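Local coordinates for DNA polymerase III beta subunit (Streptococcus pyogenes, PDB 2AVT) that forms the ring-shaped sliding clamp that encircles DNA and tethers the replicative polymerase to its template during replication, at the interface of chains A and B. Numbering follows the deposited sequence. Chains: chain A/B, DNA polymerase III beta subunit.

Contact 1: the interface of chains A and B. Residues chain A 277, 281, 310-313; chain B 85, 111-114.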
# COMPACT_ATOMS: atom_id res chain seq x y z
N ARG A 277 -11.55 -19.55 -3.80
CA ARG A 277 -12.33 -19.91 -2.62
C ARG A 277 -11.75 -21.19 -2.03
O ARG A 277 -11.70 -21.36 -0.81
CB ARG A 277 -13.78 -20.18 -2.98
CG ARG A 277 -14.53 -19.01 -3.54
CD ARG A 277 -15.97 -19.38 -3.76
NE ARG A 277 -16.64 -18.44 -4.64
CZ ARG A 277 -16.46 -18.40 -5.95
NH1 ARG A 277 -15.65 -19.26 -6.54
NH2 ARG A 277 -17.07 -17.47 -6.68
N ILE A 281 -9.61 -22.11 2.15
CA ILE A 281 -9.81 -23.17 3.12
C ILE A 281 -8.62 -24.12 3.17
O ILE A 281 -8.18 -24.52 4.25
CB ILE A 281 -11.08 -23.98 2.80
CG1 ILE A 281 -12.29 -23.05 2.75
CG2 ILE A 281 -11.29 -25.07 3.84
CD1 ILE A 281 -12.48 -22.21 3.99
N LYS A 310 -15.19 -26.61 5.30
CA LYS A 310 -15.22 -27.43 4.10
C LYS A 310 -15.68 -26.67 2.87
O LYS A 310 -16.33 -25.63 2.98
CB LYS A 310 -16.16 -28.63 4.31
CG LYS A 310 -15.67 -29.67 5.30
CD LYS A 310 -16.79 -30.62 5.67
CE LYS A 310 -17.52 -31.14 4.44
NZ LYS A 310 -18.64 -32.05 4.81
N VAL A 311 -15.35 -27.21 1.69
CA VAL A 311 -15.73 -26.60 0.42
C VAL A 311 -16.28 -27.63 -0.55
O VAL A 311 -15.61 -28.62 -0.88
CB VAL A 311 -14.53 -25.92 -0.28
CG1 VAL A 311 -15.00 -25.26 -1.56
CG2 VAL A 311 -13.91 -24.88 0.63
N ASN A 312 -17.51 -27.40 -1.01
CA ASN A 312 -18.20 -28.25 -1.97
C ASN A 312 -18.74 -27.32 -3.04
O ASN A 312 -19.73 -26.61 -2.82
CB ASN A 312 -19.35 -29.00 -1.29
CG ASN A 312 -20.28 -29.69 -2.28
OD1 ASN A 312 -20.93 -29.04 -3.10
ND2 ASN A 312 -20.34 -31.02 -2.21
N GLU A 313 -18.11 -27.31 -4.21
CA GLU A 313 -18.54 -26.41 -5.27
C GLU A 313 -18.62 -27.02 -6.67
O GLU A 313 -17.64 -27.57 -7.17
CB GLU A 313 -17.62 -25.19 -5.30
CG GLU A 313 -18.07 -24.08 -6.22
CD GLU A 313 -17.08 -22.93 -6.27
OE1 GLU A 313 -16.69 -22.43 -5.19
OE2 GLU A 313 -16.69 -22.53 -7.38
N ILE B 85 -13.93 -15.12 3.20
CA ILE B 85 -14.86 -16.07 2.60
C ILE B 85 -16.06 -15.39 1.97
O ILE B 85 -16.36 -15.63 0.80
CB ILE B 85 -15.38 -17.09 3.64
CG1 ILE B 85 -14.24 -18.00 4.09
CG2 ILE B 85 -16.52 -17.90 3.04
CD1 ILE B 85 -13.58 -18.75 2.95
N SER B 111 -21.63 -22.54 -5.09
CA SER B 111 -20.63 -22.77 -4.05
C SER B 111 -21.24 -22.92 -2.66
O SER B 111 -22.12 -22.14 -2.27
CB SER B 111 -19.61 -21.63 -4.06
OG SER B 111 -18.57 -21.85 -3.12
N GLU B 112 -20.78 -23.92 -1.92
CA GLU B 112 -21.26 -24.15 -0.57
C GLU B 112 -20.04 -24.34 0.32
O GLU B 112 -19.19 -25.19 0.05
CB GLU B 112 -22.15 -25.39 -0.49
CG GLU B 112 -22.77 -25.60 0.89
CD GLU B 112 -23.64 -26.86 0.99
OE1 GLU B 112 -23.09 -27.98 0.88
OE2 GLU B 112 -24.86 -26.71 1.19
N ILE B 113 -19.95 -23.52 1.37
CA ILE B 113 -18.82 -23.60 2.29
C ILE B 113 -19.30 -23.64 3.74
O ILE B 113 -20.16 -22.86 4.15
CB ILE B 113 -17.86 -22.41 2.09
CG1 ILE B 113 -17.12 -22.57 0.76
CG2 ILE B 113 -16.88 -22.33 3.25
CD1 ILE B 113 -16.17 -21.43 0.43
N THR B 114 -18.74 -24.57 4.50
CA THR B 114 -19.10 -24.71 5.90
C THR B 114 -17.94 -24.33 6.80
O THR B 114 -16.82 -24.79 6.60
CB THR B 114 -19.54 -26.14 6.21
OG1 THR B 114 -20.75 -26.43 5.50
CG2 THR B 114 -19.77 -26.32 7.70

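Contact 2: the interface of chains A and B. Residues chain A 112-115; chain B 281, 308-312.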
# COMPACT_ATOMS: atom_id res chain seq x y z
N GLU A 112 16.15 27.12 -3.02
CA GLU A 112 17.51 26.71 -3.33
C GLU A 112 17.95 25.63 -2.34
O GLU A 112 18.08 25.88 -1.14
CB GLU A 112 18.48 27.87 -3.25
CG GLU A 112 19.91 27.42 -3.48
CD GLU A 112 20.92 28.53 -3.34
OE1 GLU A 112 21.02 29.36 -4.26
OE2 GLU A 112 21.61 28.57 -2.30
N ILE A 113 18.19 24.43 -2.87
CA ILE A 113 18.61 23.29 -2.05
C ILE A 113 19.96 22.76 -2.52
O ILE A 113 20.12 22.38 -3.68
CB ILE A 113 17.55 22.14 -2.13
CG1 ILE A 113 16.24 22.61 -1.52
CG2 ILE A 113 18.07 20.89 -1.41
CD1 ILE A 113 15.05 21.70 -1.79
N THR A 114 20.93 22.74 -1.61
CA THR A 114 22.25 22.24 -1.95
C THR A 114 22.44 20.86 -1.34
O THR A 114 22.15 20.65 -0.17
CB THR A 114 23.34 23.19 -1.43
OG1 THR A 114 23.06 24.52 -1.89
CG2 THR A 114 24.73 22.76 -1.91
N LEU A 115 22.92 19.92 -2.15
CA LEU A 115 23.14 18.55 -1.70
C LEU A 115 24.60 18.12 -1.84
O LEU A 115 25.27 18.50 -2.80
CB LEU A 115 22.28 17.57 -2.49
CG LEU A 115 20.79 17.88 -2.53
CD1 LEU A 115 20.11 16.91 -3.47
CD2 LEU A 115 20.21 17.80 -1.11
N ILE B 281 15.53 17.94 4.41
CA ILE B 281 16.93 18.18 4.76
C ILE B 281 17.17 18.15 6.27
O ILE B 281 18.15 17.57 6.72
CB ILE B 281 17.42 19.54 4.21
CG1 ILE B 281 17.37 19.52 2.68
CG2 ILE B 281 18.83 19.83 4.72
CD1 ILE B 281 18.18 18.43 2.02
N VAL B 308 25.39 16.71 4.57
CA VAL B 308 24.19 16.19 3.91
C VAL B 308 23.64 17.23 2.93
O VAL B 308 23.57 16.99 1.73
CB VAL B 308 23.07 15.84 4.93
CG1 VAL B 308 21.86 15.27 4.18
CG2 VAL B 308 23.57 14.83 5.94
N GLY B 309 23.26 18.40 3.44
CA GLY B 309 22.73 19.43 2.56
C GLY B 309 22.25 20.68 3.28
O GLY B 309 22.37 20.80 4.50
N LYS B 310 21.72 21.62 2.52
CA LYS B 310 21.21 22.85 3.10
C LYS B 310 20.06 23.38 2.26
O LYS B 310 19.96 23.09 1.07
CB LYS B 310 22.32 23.91 3.19
CG LYS B 310 22.81 24.40 1.85
CD LYS B 310 23.78 25.57 1.98
CE LYS B 310 25.05 25.17 2.68
NZ LYS B 310 26.09 26.22 2.52
N VAL B 311 19.17 24.13 2.90
CA VAL B 311 18.03 24.73 2.23
C VAL B 311 18.00 26.24 2.51
O VAL B 311 18.20 26.67 3.65
CB VAL B 311 16.69 24.14 2.71
CG1 VAL B 311 15.54 24.77 1.93
CG2 VAL B 311 16.67 22.64 2.50
N ASN B 312 17.76 27.02 1.47
CA ASN B 312 17.65 28.46 1.60
C ASN B 312 16.48 28.79 0.70
O ASN B 312 16.59 28.70 -0.52
CB ASN B 312 18.89 29.18 1.10
CG ASN B 312 18.76 30.68 1.18
OD1 ASN B 312 17.74 31.25 0.76
ND2 ASN B 312 19.77 31.34 1.73

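Contact 3: the interface of chains A and B. Residues chain A 85, 88-90, 111, 113; chain B 277, 280-281, 311, 313.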
# COMPACT_ATOMS: atom_id res chain seq x y z
N ILE A 85 13.73 14.94 -3.06
CA ILE A 85 14.01 16.38 -3.12
C ILE A 85 13.48 16.98 -4.43
O ILE A 85 12.73 17.96 -4.42
CB ILE A 85 15.50 16.66 -2.97
CG1 ILE A 85 15.89 16.53 -1.49
CG2 ILE A 85 15.84 18.06 -3.47
CD1 ILE A 85 17.33 16.24 -1.28
N SER A 88 9.91 17.35 -4.65
CA SER A 88 9.35 18.34 -3.74
C SER A 88 9.56 19.78 -4.20
O SER A 88 8.99 20.70 -3.60
CB SER A 88 9.98 18.21 -2.36
OG SER A 88 11.22 18.89 -2.32
N LEU A 89 10.37 19.99 -5.24
CA LEU A 89 10.65 21.35 -5.71
C LEU A 89 9.39 21.99 -6.27
O LEU A 89 8.59 21.33 -6.94
CB LEU A 89 11.79 21.34 -6.73
CG LEU A 89 13.12 21.01 -6.02
CD1 LEU A 89 14.25 20.89 -7.03
CD2 LEU A 89 13.43 22.10 -5.01
N PRO A 90 9.21 23.30 -6.02
CA PRO A 90 8.06 24.10 -6.44
C PRO A 90 7.79 24.41 -7.92
O PRO A 90 6.67 24.21 -8.38
CB PRO A 90 8.22 25.37 -5.60
CG PRO A 90 9.71 25.57 -5.60
CD PRO A 90 10.26 24.15 -5.41
N SER A 111 13.16 28.52 -4.26
CA SER A 111 13.79 27.50 -3.43
C SER A 111 15.17 27.06 -3.92
O SER A 111 15.34 26.71 -5.09
CB SER A 111 12.87 26.27 -3.34
OG SER A 111 13.35 25.34 -2.39
N ILE A 113 18.19 24.43 -2.87
CA ILE A 113 18.61 23.29 -2.05
C ILE A 113 19.96 22.76 -2.52
O ILE A 113 20.12 22.38 -3.68
CB ILE A 113 17.55 22.14 -2.13
CG1 ILE A 113 16.24 22.61 -1.52
CG2 ILE A 113 18.07 20.89 -1.41
CD1 ILE A 113 15.05 21.70 -1.79
N ARG B 277 9.82 20.77 2.32
CA ARG B 277 11.10 20.89 1.63
C ARG B 277 12.18 20.98 2.70
O ARG B 277 13.22 20.31 2.63
CB ARG B 277 11.11 22.17 0.80
CG ARG B 277 11.66 22.04 -0.60
CD ARG B 277 10.62 22.40 -1.62
NE ARG B 277 10.09 23.76 -1.48
CZ ARG B 277 8.87 24.11 -1.88
NH1 ARG B 277 8.08 23.19 -2.41
NH2 ARG B 277 8.43 25.36 -1.73
N LEU B 280 12.81 17.52 4.56
CA LEU B 280 13.63 16.56 3.81
C LEU B 280 15.09 16.71 4.17
O LEU B 280 15.82 15.72 4.23
CB LEU B 280 13.45 16.73 2.30
CG LEU B 280 12.12 16.23 1.74
CD1 LEU B 280 12.07 16.51 0.25
CD2 LEU B 280 11.98 14.73 2.01
N ILE B 281 15.53 17.94 4.41
CA ILE B 281 16.93 18.18 4.76
C ILE B 281 17.17 18.15 6.27
O ILE B 281 18.15 17.57 6.72
CB ILE B 281 17.42 19.54 4.21
CG1 ILE B 281 17.37 19.52 2.68
CG2 ILE B 281 18.83 19.83 4.72
CD1 ILE B 281 18.18 18.43 2.02
N VAL B 311 19.17 24.13 2.90
CA VAL B 311 18.03 24.73 2.23
C VAL B 311 18.00 26.24 2.51
O VAL B 311 18.20 26.67 3.65
CB VAL B 311 16.69 24.14 2.71
CG1 VAL B 311 15.54 24.77 1.93
CG2 VAL B 311 16.67 22.64 2.50
N GLU B 313 15.35 29.15 1.29
CA GLU B 313 14.18 29.44 0.49
C GLU B 313 13.43 30.71 0.88
O GLU B 313 13.11 30.91 2.05
CB GLU B 313 13.21 28.26 0.56
CG GLU B 313 11.98 28.43 -0.33
CD GLU B 313 11.11 27.20 -0.36
OE1 GLU B 313 11.67 26.08 -0.27
OE2 GLU B 313 9.88 27.33 -0.49

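Contact 1: the interface of chains A and B
Strand 309-314 of chain A and strand 111-116 of chain B pair antiparallel, A:Lys310 and A:Asn312 each exchanging two backbone hydrogen bonds, with B:Thr114 and B:Glu112 respectively. The straightest of the four runs from A:Asn312 N to B:Glu112 O (3.0 Å, 170° at the hydrogen). Between these pairs A:Val311 and B:Ile113 lie side by side and point the same way, with A:Val311 CG2 4.0 Å from B:Ile113 CG1; beta-branched aliphatic residues suit such a place: the branching favours extended backbone and the hydrocarbon gives an apolar face. On that face helix 268-282 of chain A meets helix 79-87 of chain B through the methyl tips of A:Ile281 and B:Ile85, whose side chains cross at about a right angle, CD1 to CD1 at 3.8 Å. At the other end B:Ser111 turns OG anti to its backbone N (chi1 -176°) and donates to the carboxylate oxygen A:Glu313 OE1 at 2.9 Å, arriving from above the carboxylate plane. A:Arg277 NH1 forms a long salt bridge with the second oxygen, A:Glu313 OE2, at 3.5 Å, so the acid faces a partner in each chain. The site joins the C-terminal domain of chain A to the N-terminal domain of chain B, continuing a beta sheet across one seam of the ring.

Contact 2: the interface of chains A and B
Strand 111-116 of chain A runs antiparallel to strand 309-314 of chain B, while helix 268-282 of chain B touches the chain A strand through B:Ile281. Paired backbone hydrogen bonds join A:Glu112 to B:Asn312 and A:Thr114 to B:Lys310; that from B:Asn312 N to A:Glu112 O is 2.9 Å long. On one face of the strands A:Thr114 and B:Lys310 lie alongside each other, the lysine methylene CG 3.5 Å from A:Thr114 CB. B:Lys310 has CG between its backbone N and carbonyl carbon (chi1 66°), which lays the first part of the chain against the threonine before it bends at chi3. A long aliphatic stem lets lysine pack here while carrying its amino group onward; B:Lys310 NZ stays 7.0 Å from the carboxylate oxygen A:Glu112 OE2, so any attraction would be long-range. The opposite face is apolar. There A:Ile113 CG1 packs 4.0 Å from B:Val311 CG2, the two branched chains parallel, and A:Leu115 CD2 meets B:Ile281 CD1 at 3.8 Å as their side chains cross obliquely. B:Gly309, without a side chain, pairs opposite A:Leu115. The site lies at an edge-to-edge sheet junction between the N-terminal domain of chain A and the C-terminal domain of chain B.

Contact 3: the interface of chains A and B
Apolar packing flanks B:Arg277, which reaches from helix 268-282 to the end of helix 79-88 in chain A. A:Pro90 lays its ring over one guanidinium face, with CD 3.8 Å from B:Arg277 CZ, a flat-on contact suited to a compact ring. A:Ile113 CD1 meets B:Arg277 CG at 3.6 Å, their side chains crossing at about a right angle. Further along, B:Leu280 CD1 touches A:Ser88 CB, and the CD1 tips of A:Ile85 and B:Ile281 approach each other.

Polar contacts centre on the same arginine. B:Arg277 NH1 donates to the backbone carbonyl A:Ser88 O at 2.9 Å, nearly in line with the C=O bond. Bends at chi2 (119°) and chi3 (58°) turn the guanidinium so that its NE edge also faces B:Glu313 of its own chain. The grip is side-on: B:Arg277 NE binds B:Glu313 OE1, and B:Arg277 NH2 forms a salt bridge with B:Glu313 OE2 at 2.7 Å, both acceptors close to the guanidinium plane and met on their syn sides. This pairing fixes the rotation of the arginine and probably balances its charge. Arginine suits the place because separate nitrogens can serve both chains at once. Within chain A, the hydroxyl A:Ser88 OG donates to A:Ile85 O at 2.7 Å, satisfying that carbonyl near the helix end. Across the interface, A:Ser111 OG donates to B:Glu313 OE1 at 2.8 Å, coming from the same face of the carboxylate plane as B:Arg277 NE.

Contact 2 and contact 3 are neighbouring portions of one seam, their C-alpha centres about 7 Å apart, and share A:Ile113, B:Ile281 and B:Val311. Contact 1 is the opposite seam, about 59 Å from contact 2 and 55 Å from contact 3 between C-alpha centres, with the chains exchanged. Both seams join strand 111-116 to strand 309-314, so head-to-tail pairing of two copies closes the ring. The symmetry is imperfect in detail: B:Arg277 reaches across to a backbone carbonyl in contact 3, whereas A:Arg277 is extended in contact 1. Two such seams hold together a clamp able to surround DNA.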